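Local coordinates for protein putative secreted endoglycosylceramidase (Rhodococcus hoagii, PDB 6JYZ) that probably hydrolyses O-glycosyl bonds as a family 5 glycoside hydrolase, acting as an endogalactosylceramidase on sugar-ceramide linkages, at residues Glu92-Pro95 with Gly96-Asp99; Leu197-Thr200 with Trp201-Ala205; Ala100-Val103 with Ala104-Glu108; Ala246-Arg249 with Gln250-Gly254. All coordinates share one frame; numbering follows the deposited sequence.

Along the chain the order is contact 1, contact 3, contact 2 and contact 4. Contact 1 is the loop after helix 88-91. Its last residue, Asp99, caps helix 100-115, whose first turns are contact 3. Contact 2 lies on helix 193-206 and contact 4 at the end of helix 230-251. Contacts 2 and 4 have centres about 9 Å apart and pack through small side chains, mainly alanines, with Val198 and Ile248. Contact 2 is centred about 11 Å from contact 1 and 14 Å from contact 3. Contacts 3 and 4 do not meet. All belong to the outer shell of the barrel expected for family 5 glycoside hydrolases, and contact 2, on helix 193-206, touches the other three.

Contact 1 of 4, residues Glu92-Pro95 with Gly96-Asp99; sequences EPTP and GAFD
Ala97 N donates to Thr94 O at 3.0 Å in a nearly straight bond, 165° at the hydrogen. The donor sits above the carbonyl plane of Thr94 rather than on a lone pair. Gly96 N is also engaged. It points at Glu92 OE2, 2.7 Å away, although the placement of this oxygen is less sure. The carboxylate reaches the turn because Glu92 CG is anti to the backbone N (chi1 -168°) and the chain beyond is extended. Carbon contacts to oxygen line the same path. Glu92 CG lies 3.2 Å from Ala97 O, and Glu92 CA makes a CA-H...O contact with that oxygen at 3.5 Å. Apolar contact is slight: Ala97 CB meets Pro93 CD at 4.0 Å. Outside the loop, the hydrogen-bond partners of Glu92 OE1 are Trp88 NE1 and Thr200 OG1, and that of Gly96 O is Arg203 NH1. Through Thr200 and Arg203, Glu92 OE1 and Gly96 O tie the loop to helix 193-206. With an alanine in place of Glu92, Trp88 NE1 and Thr200 OG1 would probably lose their common partner, and the turn would be less firmly held against that helix. At the other end Asp99 is the N-cap of helix 100-115, with OD1 hydrogen-bonded to Ala101 N. Thr94 to Ala97 form a type II beta turn, with Pro95 second and Gly96 third. The positive phi of Gly96 (90°) is characteristic of that third position.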
ATOM      1  N   GLU A  92      19.647   4.040   2.190  1.00  9.03           N
ATOM      2  CA  GLU A  92      20.736   4.934   1.778  1.00  9.35           C
ATOM      3  C   GLU A  92      21.024   5.876   2.910  1.00  9.90           C
ATOM      4  O   GLU A  92      20.684   7.088   2.894  1.00 10.57           O
ATOM      5  CB  GLU A  92      20.355   5.681   0.508  1.00  9.89           C
ATOM      6  CG  GLU A  92      21.594   6.372  -0.091  1.00 10.42           C
ATOM      7  CD  GLU A  92      21.365   7.062  -1.405  1.00 10.99           C
ATOM      8  OE1 GLU A  92      20.208   7.255  -1.882  1.00 11.21           O
ATOM      9  OE2 GLU A  92      22.405   7.436  -2.045  1.00 11.58           O
ATOM     10  N   PRO A  93      21.651   5.415   4.028  1.00  9.93           N
ATOM     11  CA  PRO A  93      21.753   6.236   5.238  1.00 10.67           C
ATOM     12  C   PRO A  93      22.785   7.336   5.132  1.00 11.36           C
ATOM     13  O   PRO A  93      22.709   8.297   5.866  1.00 13.04           O
ATOM     14  CB  PRO A  93      22.155   5.213   6.332  1.00 11.97           C
ATOM     15  CG  PRO A  93      22.804   4.078   5.520  1.00 12.04           C
ATOM     16  CD  PRO A  93      21.946   3.992   4.262  1.00 11.06           C
ATOM     17  N   THR A  94      23.721   7.183   4.224  1.00 11.69           N
ATOM     18  CA  THR A  94      24.660   8.226   3.912  1.00 12.20           C
ATOM     19  C   THR A  94      24.678   8.306   2.395  1.00 12.29           C
ATOM     20  O   THR A  94      24.286   7.359   1.667  1.00 11.19           O
ATOM     21  CB  THR A  94      26.102   7.951   4.456  1.00 13.24           C
ATOM     22  OG1 THR A  94      26.622   6.761   3.832  1.00 14.79           O
ATOM     23  CG2 THR A  94      26.096   7.789   5.971  1.00 15.37           C
ATOM     24  N   PRO A  95      25.072   9.422   1.772  1.00 11.77           N
ATOM     25  CA  PRO A  95      24.928   9.568   0.330  1.00 11.83           C
ATOM     26  C   PRO A  95      25.689   8.499  -0.451  1.00 11.89           C
ATOM     27  O   PRO A  95      26.902   8.322  -0.251  1.00 13.37           O
ATOM     28  CB  PRO A  95      25.536  10.973  -0.003  1.00 13.48           C
ATOM     29  CG  PRO A  95      25.472  11.661   1.327  1.00 16.76           C
ATOM     30  CD  PRO A  95      25.596  10.640   2.436  1.00 12.54           C
ATOM     31  N   GLY A  96      25.034   7.742  -1.301  1.00 11.20           N
ATOM     32  CA  GLY A  96      25.644   6.703  -2.112  1.00 11.59           C
ATOM     33  C   GLY A  96      25.664   5.346  -1.429  1.00 10.50           C
ATOM     34  O   GLY A  96      26.003   4.382  -2.114  1.00 11.22           O
ATOM     35  N   ALA A  97      25.341   5.236  -0.144  1.00 11.16           N
ATOM     36  CA  ALA A  97      25.361   3.923   0.534  1.00  9.96           C
ATOM     37  C   ALA A  97      24.207   3.041   0.085  1.00 10.37           C
ATOM     38  O   ALA A  97      23.174   3.568  -0.407  1.00 10.64           O
ATOM     39  CB  ALA A  97      25.281   4.092   2.023  1.00 11.93           C
ATOM     40  N   PHE A  98      24.332   1.750   0.258  1.00 10.02           N
ATOM     41  CA  PHE A  98      23.217   0.847   0.021  1.00  9.41           C
ATOM     42  C   PHE A  98      23.319  -0.215   1.097  1.00  9.30           C
ATOM     43  O   PHE A  98      24.231  -1.052   1.076  1.00 10.41           O
ATOM     44  CB  PHE A  98      23.277   0.255  -1.374  1.00 10.09           C
ATOM     45  CG  PHE A  98      22.021  -0.545  -1.718  1.00  9.93           C
ATOM     46  CD1 PHE A  98      20.789   0.085  -1.865  1.00 10.98           C
ATOM     47  CD2 PHE A  98      22.088  -1.928  -1.832  1.00 10.49           C
ATOM     48  CE1 PHE A  98      19.656  -0.683  -2.205  1.00 11.48           C
ATOM     49  CE2 PHE A  98      20.946  -2.703  -2.153  1.00 11.71           C
ATOM     50  CZ  PHE A  98      19.740  -2.042  -2.316  1.00 11.42           C
ATOM     51  N   ASP A  99      22.435  -0.175   2.106  1.00  9.16           N
ATOM     52  CA  ASP A  99      22.580  -1.016   3.288  1.00  9.43           C
ATOM     53  C   ASP A  99      22.022  -2.401   3.063  1.00  9.59           C
ATOM     54  O   ASP A  99      20.772  -2.634   3.119  1.00 10.48           O
ATOM     55  CB  ASP A  99      21.931  -0.390   4.509  1.00 10.60           C
ATOM     56  CG  ASP A  99      22.182  -1.158   5.793  1.00 11.06           C
ATOM     57  OD1 ASP A  99      22.829  -2.244   5.711  1.00 10.79           O
ATOM     58  OD2 ASP A  99      21.715  -0.684   6.840  1.00 12.64           O
TER

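Contact 2 of 4, residues Leu197-Thr200 with Trp201-Ala205; sequences LVQT and WARLA
Gln199 lays its side-chain amide over one face of the Arg203 guanidinium, one helical turn further on. The two planes are only 6° apart and stacked. Gln199 OE1 is 3.6 Å from Arg203 CZ, displaced toward the rim of the group. Both chains run out extended, which lets the amide reach over the guanidinium. This stack is the looser, partly exposed side. A water in the guanidinium plane bridges its margin to buried Thr200. It donates to Thr200 OG1 at 2.8 Å and accepts from Arg203 NH1 at 2.9 Å. Thr200 OG1 is also hydrogen-bonded to Glu92 OE1 and His196 O, and Arg203 NH1 to Gly96 O. The opposite character belongs to Leu197 and Trp201, which are buried. Trp201 N donates to Leu197 O at 2.8 Å. Their side chains touch only lightly, with Trp201 CD1 4.4 Å from Leu197 CD1. The indole NE1 is hydrogen-bonded to Leu219 O, which probably helps set the ring's rotation. Trp201 packs chiefly on neighbouring strands, on Leu122 and Met124 of strand 119-124 and against the ring of Tyr217. Val198 and Ala202 touch Ala247 of helix 230-251, while Thr200 faces Trp88 and Leu91 of helix 88-91.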
ATOM      1  N   LEU A 197      17.743   8.676  -5.185  1.00  9.39           N
ATOM      2  CA  LEU A 197      16.626   7.754  -4.998  1.00  8.88           C
ATOM      3  C   LEU A 197      16.455   6.838  -6.210  1.00  9.52           C
ATOM      4  O   LEU A 197      16.156   5.637  -6.057  1.00  9.57           O
ATOM      5  CB  LEU A 197      15.315   8.507  -4.673  1.00  9.47           C
ATOM      6  CG  LEU A 197      14.131   7.572  -4.430  1.00  8.94           C
ATOM      7  CD1 LEU A 197      14.450   6.538  -3.333  1.00 10.92           C
ATOM      8  CD2 LEU A 197      12.872   8.371  -4.079  1.00 10.12           C
ATOM      9  N   VAL A 198      16.614   7.369  -7.426  1.00  9.55           N
ATOM     10  CA  VAL A 198      16.513   6.527  -8.604  1.00  9.61           C
ATOM     11  C   VAL A 198      17.540   5.390  -8.551  1.00  9.83           C
ATOM     12  O   VAL A 198      17.184   4.223  -8.810  1.00  9.66           O
ATOM     13  CB  VAL A 198      16.678   7.409  -9.868  1.00  9.84           C
ATOM     14  CG1 VAL A 198      16.858   6.573 -11.111  1.00 11.05           C
ATOM     15  CG2 VAL A 198      15.466   8.333 -10.049  1.00 11.10           C
ATOM     16  N   GLN A 199      18.794   5.702  -8.207  1.00  9.97           N
ATOM     17  CA  GLN A 199      19.812   4.666  -8.107  1.00  9.87           C
ATOM     18  C   GLN A 199      19.487   3.708  -6.985  1.00 10.18           C
ATOM     19  O   GLN A 199      19.679   2.489  -7.151  1.00 10.33           O
ATOM     20  CB  GLN A 199      21.160   5.344  -7.917  1.00 10.77           C
ATOM     21  CG  GLN A 199      22.266   4.300  -7.618  1.00 13.09           C
ATOM     22  CD  GLN A 199      23.635   4.927  -7.545  1.00 13.56           C
ATOM     23  OE1 GLN A 199      23.988   5.614  -6.601  1.00 15.62           O
ATOM     24  NE2 GLN A 199      24.352   4.738  -8.600  1.00 15.75           N
ATOM     25  N   THR A 200      18.999   4.175  -5.845  1.00  9.24           N
ATOM     26  CA  THR A 200      18.616   3.294  -4.749  1.00  9.08           C
ATOM     27  C   THR A 200      17.500   2.319  -5.204  1.00  9.13           C
ATOM     28  O   THR A 200      17.558   1.116  -4.905  1.00 10.01           O
ATOM     29  CB  THR A 200      18.209   4.123  -3.515  1.00  9.91           C
ATOM     30  OG1 THR A 200      19.376   4.805  -3.065  1.00 10.93           O
ATOM     31  CG2 THR A 200      17.586   3.267  -2.426  1.00 11.86           C
ATOM     32  N   TRP A 201      16.510   2.819  -5.943  1.00  9.37           N
ATOM     33  CA  TRP A 201      15.472   1.933  -6.462  1.00  9.45           C
ATOM     34  C   TRP A 201      16.062   0.888  -7.389  1.00  9.55           C
ATOM     35  O   TRP A 201      15.689  -0.275  -7.331  1.00 10.45           O
ATOM     36  CB  TRP A 201      14.394   2.719  -7.243  1.00  9.73           C
ATOM     37  CG  TRP A 201      13.091   2.811  -6.505  1.00  9.38           C
ATOM     38  CD1 TRP A 201      12.361   3.937  -6.236  1.00  9.92           C
ATOM     39  CD2 TRP A 201      12.328   1.701  -5.971  1.00  9.34           C
ATOM     40  NE1 TRP A 201      11.191   3.613  -5.586  1.00  9.36           N
ATOM     41  CE2 TRP A 201      11.152   2.223  -5.394  1.00  9.43           C
ATOM     42  CE3 TRP A 201      12.555   0.304  -5.904  1.00  9.27           C
ATOM     43  CZ2 TRP A 201      10.193   1.408  -4.765  1.00 10.01           C
ATOM     44  CZ3 TRP A 201      11.606  -0.477  -5.263  1.00 10.32           C
ATOM     45  CH2 TRP A 201      10.448   0.066  -4.668  1.00 10.43           C
ATOM     46  N   ALA A 202      16.974   1.274  -8.275  1.00  9.83           N
ATOM     47  CA  ALA A 202      17.598   0.304  -9.199  1.00  9.92           C
ATOM     48  C   ALA A 202      18.335  -0.771  -8.402  1.00 10.16           C
ATOM     49  O   ALA A 202      18.187  -1.981  -8.694  1.00 10.61           O
ATOM     50  CB  ALA A 202      18.522   1.041 -10.139  1.00 11.07           C
ATOM     51  N   ARG A 203      19.071  -0.346  -7.377  1.00  9.55           N
ATOM     52  CA  ARG A 203      19.838  -1.307  -6.560  1.00 10.84           C
ATOM     53  C   ARG A 203      18.870  -2.251  -5.869  1.00 10.80           C
ATOM     54  O   ARG A 203      19.130  -3.459  -5.763  1.00 11.46           O
ATOM     55  CB  ARG A 203      20.688  -0.542  -5.547  1.00 10.01           C
ATOM     56  CG  ARG A 203      21.864   0.147  -6.238  1.00 10.34           C
ATOM     57  CD  ARG A 203      22.516   1.091  -5.243  1.00 11.32           C
ATOM     58  NE  ARG A 203      23.770   1.592  -5.826  1.00 11.49           N
ATOM     59  CZ  ARG A 203      24.568   2.390  -5.166  1.00 10.25           C
ATOM     60  NH1 ARG A 203      24.229   2.984  -4.050  1.00 11.04           N
ATOM     61  NH2 ARG A 203      25.786   2.613  -5.694  1.00 12.35           N
ATOM     62  N   LEU A 204      17.734  -1.755  -5.352  1.00 10.04           N
ATOM     63  CA  LEU A 204      16.780  -2.634  -4.678  1.00 10.10           C
ATOM     64  C   LEU A 204      16.094  -3.556  -5.655  1.00 10.09           C
ATOM     65  O   LEU A 204      15.906  -4.752  -5.320  1.00 11.01           O
ATOM     66  CB  LEU A 204      15.774  -1.752  -3.913  1.00 10.98           C
ATOM     67  CG  LEU A 204      14.755  -2.548  -3.092  1.00 10.73           C
ATOM     68  CD1 LEU A 204      15.454  -3.432  -2.049  1.00 12.64           C
ATOM     69  CD2 LEU A 204      13.769  -1.622  -2.421  1.00 12.09           C
ATOM     70  N   ALA A 205      15.730  -3.076  -6.847  1.00 10.27           N
ATOM     71  CA  ALA A 205      15.093  -3.985  -7.789  1.00 10.47           C
ATOM     72  C   ALA A 205      16.049  -5.106  -8.149  1.00 11.75           C
ATOM     73  O   ALA A 205      15.604  -6.245  -8.385  1.00 12.08           O
ATOM     74  CB  ALA A 205      14.675  -3.216  -9.044  1.00 12.40           C
TER
HETATM   75  O   HOH W   1      21.720   3.297  -2.702  1.00 12.38           O

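Contact 3 of 4, residues Ala100-Val103 with Ala104-Glu108; sequences AAYV and ARIRE
Tyr102 CG is anti to the backbone N (chi1 -178°), and Ile106 sends CG1 anti to its carbonyl carbon (chi1 -63°), which brings the two side chains together. They lie one turn apart near the start of helix 100-115. Ile106 CD1 meets the ring at Tyr102 CE2, 3.7 Å away, and Ile106 CG1 stands over one ring face near the rim. Arg105 bends at chi3 and comes to the ring from the edge. Its NH1 is 3.8 Å from Tyr102 CD1, near the ring plane, with the guanidinium turned 72° against the ring. This is an edge approach, not a cation-pi stack. The hydroxyl of Tyr102 is hydrogen-bonded to Leu50 O and Ala87 N, and the ring packs on Ile86, Ala90 and Leu91. A leucine in place of Tyr102 would probably leave Leu50 O and Ala87 N without this partner and open a gap beside Ile106 CD1. Backbone bonds run through the turn. Ile106 N donates to Tyr102 O at 3.0 Å, and Arg107 N to Val103 O at 2.8 Å. Next to Tyr102, Val103 CG1 touches Arg107 NH2 at 3.9 Å, and that nitrogen also forms a salt bridge with Glu207. A water in the plane of the Arg107 guanidinium accepts from NH1 at 3.1 Å and donates to Ala100 O at 2.9 Å.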
ATOM      1  N   ALA A 100      22.875  -3.347   2.710  1.00  9.89           N
ATOM      2  CA  ALA A 100      22.455  -4.708   2.446  1.00  9.68           C
ATOM      3  C   ALA A 100      21.922  -5.400   3.683  1.00  9.74           C
ATOM      4  O   ALA A 100      21.189  -6.386   3.512  1.00 10.28           O
ATOM      5  CB  ALA A 100      23.668  -5.484   1.912  1.00 13.46           C
ATOM      6  N   ALA A 101      22.266  -4.956   4.888  1.00  9.19           N
ATOM      7  CA  ALA A 101      21.676  -5.566   6.046  1.00 10.45           C
ATOM      8  C   ALA A 101      20.189  -5.179   6.161  1.00 10.63           C
ATOM      9  O   ALA A 101      19.365  -5.992   6.602  1.00 11.65           O
ATOM     10  CB  ALA A 101      22.374  -5.152   7.323  1.00 11.97           C
ATOM     11  N   TYR A 102      19.844  -3.954   5.754  1.00  9.58           N
ATOM     12  CA  TYR A 102      18.404  -3.594   5.696  1.00  9.51           C
ATOM     13  C   TYR A 102      17.741  -4.355   4.583  1.00 10.28           C
ATOM     14  O   TYR A 102      16.616  -4.903   4.765  1.00 10.69           O
ATOM     15  CB  TYR A 102      18.307  -2.086   5.505  1.00  9.78           C
ATOM     16  CG  TYR A 102      16.858  -1.593   5.473  1.00  9.25           C
ATOM     17  CD1 TYR A 102      16.085  -1.664   6.598  1.00  9.82           C
ATOM     18  CD2 TYR A 102      16.307  -1.059   4.302  1.00  9.78           C
ATOM     19  CE1 TYR A 102      14.749  -1.218   6.632  1.00 10.04           C
ATOM     20  CE2 TYR A 102      14.989  -0.585   4.328  1.00 10.02           C
ATOM     21  CZ  TYR A 102      14.259  -0.679   5.465  1.00  9.53           C
ATOM     22  OH  TYR A 102      12.981  -0.118   5.455  1.00 10.77           O
ATOM     23  N   VAL A 103      18.377  -4.542   3.433  1.00  9.98           N
ATOM     24  CA  VAL A 103      17.838  -5.366   2.365  1.00 10.72           C
ATOM     25  C   VAL A 103      17.602  -6.776   2.862  1.00 10.35           C
ATOM     26  O   VAL A 103      16.591  -7.398   2.510  1.00 10.78           O
ATOM     27  CB  VAL A 103      18.745  -5.393   1.123  1.00 10.87           C
ATOM     28  CG1 VAL A 103      18.177  -6.367   0.092  1.00 13.22           C
ATOM     29  CG2 VAL A 103      18.815  -3.976   0.531  1.00 12.51           C
ATOM     30  N   ALA A 104      18.483  -7.336   3.722  1.00 10.54           N
ATOM     31  CA  ALA A 104      18.239  -8.700   4.200  1.00 10.46           C
ATOM     32  C   ALA A 104      17.021  -8.716   5.095  1.00 10.25           C
ATOM     33  O   ALA A 104      16.318  -9.744   5.072  1.00 11.60           O
ATOM     34  CB  ALA A 104      19.489  -9.164   4.971  1.00 11.69           C
ATOM     35  N   ARG A 105      16.697  -7.660   5.847  1.00 10.23           N
ATOM     36  CA  ARG A 105      15.440  -7.679   6.586  1.00 10.72           C
ATOM     37  C   ARG A 105      14.268  -7.634   5.621  1.00 10.41           C
ATOM     38  O   ARG A 105      13.238  -8.322   5.870  1.00 10.94           O
ATOM     39  CB  ARG A 105      15.348  -6.453   7.487  1.00 12.62           C
ATOM     40  CG  ARG A 105      16.410  -6.455   8.609  1.00 12.65           C
ATOM     41  CD  ARG A 105      16.519  -5.193   9.422  1.00 16.03           C
ATOM     42  NE  ARG A 105      15.286  -4.967  10.161  1.00 17.63           N
ATOM     43  CZ  ARG A 105      14.917  -3.778  10.590  1.00 21.17           C
ATOM     44  NH1 ARG A 105      15.586  -2.682  10.258  1.00 23.70           N
ATOM     45  NH2 ARG A 105      13.804  -3.679  11.288  1.00 22.64           N
ATOM     46  N   ILE A 106      14.334  -6.865   4.549  1.00 10.29           N
ATOM     47  CA  ILE A 106      13.274  -6.876   3.522  1.00 10.54           C
ATOM     48  C   ILE A 106      13.141  -8.280   2.953  1.00 11.14           C
ATOM     49  O   ILE A 106      12.011  -8.809   2.790  1.00 10.93           O
ATOM     50  CB  ILE A 106      13.591  -5.855   2.426  1.00 10.19           C
ATOM     51  CG1 ILE A 106      13.620  -4.439   2.999  1.00 10.70           C
ATOM     52  CG2 ILE A 106      12.547  -5.958   1.308  1.00 10.82           C
ATOM     53  CD1 ILE A 106      14.074  -3.382   2.005  1.00 11.79           C
ATOM     54  N   ARG A 107      14.249  -8.935   2.613  1.00 10.36           N
ATOM     55  CA  ARG A 107      14.188 -10.245   1.998  1.00 10.78           C
ATOM     56  C   ARG A 107      13.615 -11.251   2.976  1.00 11.00           C
ATOM     57  O   ARG A 107      12.811 -12.103   2.523  1.00 11.39           O
ATOM     58  CB  ARG A 107      15.607 -10.660   1.569  1.00 11.75           C
ATOM     59  CG  ARG A 107      15.600 -11.989   0.811  1.00 12.43           C
ATOM     60  CD  ARG A 107      16.983 -12.358   0.267  1.00 13.61           C
ATOM     61  NE  ARG A 107      17.344 -11.444  -0.835  1.00 14.17           N
ATOM     62  CZ  ARG A 107      18.292 -10.520  -0.829  1.00 15.05           C
ATOM     63  NH1 ARG A 107      18.977 -10.267   0.268  1.00 16.46           N
ATOM     64  NH2 ARG A 107      18.398  -9.756  -1.914  1.00 16.16           N
ATOM     65  N   GLU A 108      13.902 -11.163   4.235  1.00 10.98           N
ATOM     66  CA  GLU A 108      13.272 -12.044   5.214  1.00 12.22           C
ATOM     67  C   GLU A 108      11.772 -11.831   5.260  1.00 11.98           C
ATOM     68  O   GLU A 108      11.020 -12.808   5.346  1.00 12.50           O
ATOM     69  CB  GLU A 108      13.932 -11.827   6.587  1.00 12.42           C
ATOM     70  CG  GLU A 108      13.333 -12.703   7.689  1.00 16.29           C
ATOM     71  CD  GLU A 108      13.923 -12.249   9.009  1.00 23.72           C
ATOM     72  OE1 GLU A 108      13.733 -11.102   9.446  1.00 24.85           O
ATOM     73  OE2 GLU A 108      14.707 -13.030   9.539  1.00 30.42           O
TER
HETATM   74  O   HOH W   2      21.130  -8.306   1.358  1.00 20.33           O

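Contact 4 of 4, residues Ala246-Arg249 with Gln250-Gly254; sequences AAIR and QAETG
Arg249 lies alongside Glu252, both side chains pointing the same way, and Arg249 NH1 gives Glu252 OE1 a 2.9 Å salt bridge. The pair is three residues apart where helix 230-251 ends. The guanidinium and carboxylate are nearly coplanar, 10° apart. The oxygen uses its syn lone pair, and the N-H...O angle is 159°. Arg249 turns at chi2 (-68°), which bends the chain toward the carboxylate. Glu252 is buried, and both oxygens are occupied: OE2 is hydrogen-bonded to Tyr217 OH and His258 N. Arg249 has a second charged partner, as its NE pairs with Asp284. Together these contacts hold the two flat groups in place. The CG2 methyl of Ile248 rests against the carboxylate of Glu252, 3.9 Å from CD. Ala247 and Ala251 pack on helix 193-206. Glu252 N, just past the helix, donates to Ile248 O at 3.0 Å and weakly to Arg249 O. A water donates to Glu252 OE1 at 2.9 Å and to Arg249 O at 3.1 Å. Gln250 O, in the last turn of the helix, accepts from Thr253 N and from Thr253 OG1, the latter at 2.7 Å.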
ATOM      1  N   ALA A 246      13.040   3.577 -15.775  1.00 10.79           N
ATOM      2  CA  ALA A 246      14.129   3.196 -16.694  1.00 10.97           C
ATOM      3  C   ALA A 246      15.250   2.578 -15.874  1.00 10.48           C
ATOM      4  O   ALA A 246      15.876   1.605 -16.328  1.00 11.93           O
ATOM      5  CB  ALA A 246      14.636   4.452 -17.409  1.00 11.79           C
ATOM      6  N   ALA A 247      15.579   3.088 -14.700  1.00 10.02           N
ATOM      7  CA  ALA A 247      16.674   2.561 -13.906  1.00 10.35           C
ATOM      8  C   ALA A 247      16.331   1.181 -13.412  1.00 11.21           C
ATOM      9  O   ALA A 247      17.195   0.279 -13.410  1.00 11.50           O
ATOM     10  CB  ALA A 247      16.976   3.503 -12.775  1.00 11.73           C
ATOM     11  N   ILE A 248      15.089   0.950 -12.973  1.00 10.76           N
ATOM     12  CA  ILE A 248      14.655  -0.355 -12.482  1.00 10.30           C
ATOM     13  C   ILE A 248      14.701  -1.340 -13.640  1.00 11.45           C
ATOM     14  O   ILE A 248      15.165  -2.485 -13.427  1.00 11.59           O
ATOM     15  CB  ILE A 248      13.225  -0.212 -11.913  1.00  9.70           C
ATOM     16  CG1 ILE A 248      13.340   0.477 -10.540  1.00 10.67           C
ATOM     17  CG2 ILE A 248      12.567  -1.573 -11.774  1.00 11.79           C
ATOM     18  CD1 ILE A 248      11.942   0.965  -9.977  1.00 10.91           C
ATOM     19  N   ARG A 249      14.222  -0.990 -14.818  1.00 10.17           N
ATOM     20  CA  ARG A 249      14.159  -1.997 -15.887  1.00 11.03           C
ATOM     21  C   ARG A 249      15.580  -2.388 -16.266  1.00 11.74           C
ATOM     22  O   ARG A 249      15.818  -3.587 -16.564  1.00 13.64           O
ATOM     23  CB  ARG A 249      13.438  -1.389 -17.098  1.00 12.03           C
ATOM     24  CG  ARG A 249      11.933  -1.206 -16.868  1.00 11.86           C
ATOM     25  CD  ARG A 249      11.233  -2.558 -16.785  1.00 13.59           C
ATOM     26  NE  ARG A 249       9.766  -2.432 -16.559  1.00 12.38           N
ATOM     27  CZ  ARG A 249       9.095  -2.950 -15.537  1.00 11.87           C
ATOM     28  NH1 ARG A 249       9.671  -3.634 -14.574  1.00 12.47           N
ATOM     29  NH2 ARG A 249       7.763  -2.769 -15.538  1.00 12.22           N
ATOM     30  N   GLN A 250      16.547  -1.486 -16.237  1.00 11.43           N
ATOM     31  CA  GLN A 250      17.931  -1.885 -16.501  1.00 12.99           C
ATOM     32  C   GLN A 250      18.445  -2.796 -15.394  1.00 13.29           C
ATOM     33  O   GLN A 250      19.136  -3.795 -15.665  1.00 13.46           O
ATOM     34  CB  GLN A 250      18.778  -0.618 -16.640  1.00 13.88           C
ATOM     35  CG  GLN A 250      20.269  -0.884 -16.900  1.00 18.50           C
ATOM     36  CD  GLN A 250      20.475  -1.602 -18.203  1.00 27.31           C
ATOM     37  OE1 GLN A 250      19.916  -1.225 -19.240  1.00 32.07           O
ATOM     38  NE2 GLN A 250      21.287  -2.657 -18.145  1.00 31.26           N
ATOM     39  N   ALA A 251      18.143  -2.504 -14.151  1.00 12.22           N
ATOM     40  CA  ALA A 251      18.649  -3.260 -13.036  1.00 11.64           C
ATOM     41  C   ALA A 251      18.033  -4.649 -13.004  1.00 11.90           C
ATOM     42  O   ALA A 251      18.567  -5.556 -12.330  1.00 14.42           O
ATOM     43  CB  ALA A 251      18.343  -2.529 -11.731  1.00 13.86           C
ATOM     44  N   GLU A 252      16.889  -4.892 -13.644  1.00 11.35           N
ATOM     45  CA  GLU A 252      16.252  -6.193 -13.675  1.00 12.78           C
ATOM     46  C   GLU A 252      16.850  -7.098 -14.738  1.00 14.15           C
ATOM     47  O   GLU A 252      16.402  -8.226 -14.866  1.00 13.94           O
ATOM     48  CB  GLU A 252      14.749  -6.049 -13.963  1.00 13.23           C
ATOM     49  CG  GLU A 252      13.957  -5.451 -12.789  1.00 13.28           C
ATOM     50  CD  GLU A 252      12.548  -5.135 -13.244  1.00 13.76           C
ATOM     51  OE1 GLU A 252      12.319  -4.678 -14.343  1.00 13.54           O
ATOM     52  OE2 GLU A 252      11.618  -5.357 -12.400  1.00 14.19           O
ATOM     53  N   THR A 253      17.862  -6.615 -15.465  1.00 14.12           N
ATOM     54  CA  THR A 253      18.565  -7.485 -16.449  1.00 14.89           C
ATOM     55  C   THR A 253      19.043  -8.754 -15.729  1.00 14.32           C
ATOM     56  O   THR A 253      19.588  -8.742 -14.658  1.00 15.84           O
ATOM     57  CB  THR A 253      19.744  -6.716 -17.037  1.00 16.05           C
ATOM     58  OG1 THR A 253      19.284  -5.536 -17.716  1.00 18.65           O
ATOM     59  CG2 THR A 253      20.503  -7.520 -18.082  1.00 19.05           C
ATOM     60  N   GLY A 254      18.765  -9.884 -16.383  1.00 15.23           N
ATOM     61  CA  GLY A 254      19.101 -11.210 -15.836  1.00 17.64           C
ATOM     62  C   GLY A 254      17.982 -11.784 -14.988  1.00 18.52           C
ATOM     63  O   GLY A 254      18.032 -12.955 -14.595  1.00 19.01           O
TER
HETATM   64  O   HOH W   3      13.350  -5.454 -16.957  1.00 20.33           O